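Local coordinates for probable transcriptional regulator (Pseudomonas aeruginosa, PDB 2FBI), which probably acts as a dimeric MarR-family transcriptional regulator that binds DNA through winged helix-turn-helix domains, at residues R40-L45 with Q102-M107. Sequence-based numbering, arbitrary orientation.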
# COMPACT_ATOMS: atom_id res chain seq x y z
N ARG A 40 1.95 -12.13 -1.04
CA ARG A 40 3.03 -11.33 -1.69
C ARG A 40 4.36 -11.99 -1.67
O ARG A 40 5.09 -11.97 -2.65
CB ARG A 40 3.19 -9.90 -1.10
CG ARG A 40 1.93 -9.09 -1.31
CD ARG A 40 2.07 -7.55 -1.27
NE ARG A 40 2.55 -7.04 0.01
CZ ARG A 40 1.81 -6.78 1.08
NH1 ARG A 40 2.42 -6.28 2.15
NH2 ARG A 40 0.48 -7.03 1.12
N VAL A 41 4.72 -12.49 -0.51
CA VAL A 41 5.92 -13.23 -0.34
C VAL A 41 5.94 -14.50 -1.24
O VAL A 41 6.88 -14.75 -2.01
CB VAL A 41 6.10 -13.57 1.17
CG1 VAL A 41 7.20 -14.53 1.35
CG2 VAL A 41 6.46 -12.29 1.95
N ILE A 42 4.88 -15.28 -1.17
CA ILE A 42 4.77 -16.47 -2.03
C ILE A 42 4.89 -16.09 -3.51
O ILE A 42 5.66 -16.70 -4.25
CB ILE A 42 3.41 -17.21 -1.76
CG1 ILE A 42 3.45 -17.84 -0.37
CG2 ILE A 42 3.16 -18.27 -2.85
CD1 ILE A 42 2.09 -18.28 0.18
N ARG A 43 4.16 -15.05 -3.92
CA ARG A 43 4.21 -14.57 -5.30
C ARG A 43 5.63 -14.19 -5.76
O ARG A 43 6.02 -14.50 -6.89
CB ARG A 43 3.34 -13.33 -5.49
CG ARG A 43 1.83 -13.59 -5.55
CD ARG A 43 1.52 -14.10 -6.91
NE ARG A 43 0.81 -13.14 -7.72
CZ ARG A 43 0.89 -13.06 -9.05
NH1 ARG A 43 0.15 -12.18 -9.68
NH2 ARG A 43 1.73 -13.82 -9.75
N ILE A 44 6.38 -13.48 -4.91
CA ILE A 44 7.77 -13.06 -5.30
C ILE A 44 8.71 -14.23 -5.32
O ILE A 44 9.54 -14.37 -6.18
CB ILE A 44 8.32 -11.97 -4.31
CG1 ILE A 44 7.61 -10.64 -4.60
CG2 ILE A 44 9.86 -11.79 -4.46
CD1 ILE A 44 7.31 -9.91 -3.37
N LEU A 45 8.61 -15.08 -4.33
CA LEU A 45 9.47 -16.25 -4.30
C LEU A 45 9.15 -17.25 -5.48
O LEU A 45 10.04 -17.91 -6.03
CB LEU A 45 9.30 -16.90 -2.94
CG LEU A 45 9.93 -16.23 -1.70
CD1 LEU A 45 9.62 -17.04 -0.43
CD2 LEU A 45 11.51 -16.04 -1.88
N GLN A 102 3.12 -25.92 -4.58
CA GLN A 102 1.83 -26.56 -4.91
C GLN A 102 0.69 -25.73 -4.37
O GLN A 102 -0.37 -25.66 -4.96
CB GLN A 102 1.77 -28.00 -4.34
CG GLN A 102 0.52 -28.80 -4.80
CD GLN A 102 0.43 -28.99 -6.32
OE1 GLN A 102 1.42 -29.07 -7.03
NE2 GLN A 102 -0.78 -29.10 -6.81
N CYS A 103 0.92 -25.09 -3.23
CA CYS A 103 0.06 -24.03 -2.71
C CYS A 103 -0.12 -22.92 -3.75
O CYS A 103 -1.25 -22.58 -4.13
CB CYS A 103 0.72 -23.46 -1.42
SG CYS A 103 -0.27 -22.30 -0.61
N PHE A 104 0.99 -22.37 -4.23
CA PHE A 104 0.87 -21.36 -5.28
C PHE A 104 -0.01 -21.90 -6.47
O PHE A 104 -0.97 -21.27 -6.90
CB PHE A 104 2.22 -20.88 -5.84
CG PHE A 104 2.05 -19.97 -7.02
CD1 PHE A 104 1.90 -18.57 -6.84
CD2 PHE A 104 1.97 -20.49 -8.32
CE1 PHE A 104 1.68 -17.71 -7.95
CE2 PHE A 104 1.76 -19.65 -9.46
CZ PHE A 104 1.61 -18.25 -9.27
N VAL A 105 0.34 -23.10 -6.96
CA VAL A 105 -0.42 -23.70 -8.11
C VAL A 105 -1.94 -23.79 -7.85
O VAL A 105 -2.73 -23.31 -8.64
CB VAL A 105 0.17 -25.08 -8.53
CG1 VAL A 105 -0.76 -25.78 -9.56
CG2 VAL A 105 1.57 -24.93 -9.08
N SER A 106 -2.35 -24.36 -6.72
CA SER A 106 -3.79 -24.48 -6.50
C SER A 106 -4.54 -23.16 -6.31
O SER A 106 -5.72 -23.10 -6.59
CB SER A 106 -4.10 -25.47 -5.38
OG SER A 106 -3.81 -24.92 -4.15
N MET A 107 -3.88 -22.10 -5.87
CA MET A 107 -4.52 -20.82 -5.74
C MET A 107 -4.64 -20.09 -7.06
O MET A 107 -5.50 -19.26 -7.22
CB MET A 107 -3.75 -19.95 -4.75
CG MET A 107 -4.06 -20.30 -3.29
SD MET A 107 -4.47 -18.81 -2.41
CE MET A 107 -5.58 -18.01 -3.56
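R43 NH1 is hydrogen-bonded to the carbonyl oxygen of R7 of the second subunit, while lower down the same side chain a methylene meets F104: CD of R43 lies 3.8 Å from CE1 of F104, in the plane of the ring, at its edge. The arginine chain bends at chi2 (-78°) and again at chi3, and its guanidinium plane lies 39° from that of the ring. R7 of the second subunit also packs on F104, so the dimer partner touches both residues of this pair. Between the two helices the contact itself is apolar and small. The backbones come nearest where the CA atoms of I42 and F104 lie 7.0 Å apart. Here the methyl CG2 of I42 rests on F104 CB at 4.1 Å, the two side chains running past each other in opposite directions. F104 holds CG anti to its own nitrogen (chi1 173°), which swings the ring beyond I42 toward R43. In the winged-helix fold of the MarR family, helix 36-48 packs here against helix 98-122 through I42 and R43, against helix 64-76 through V41, and against strand 91-96 through I42 and L45.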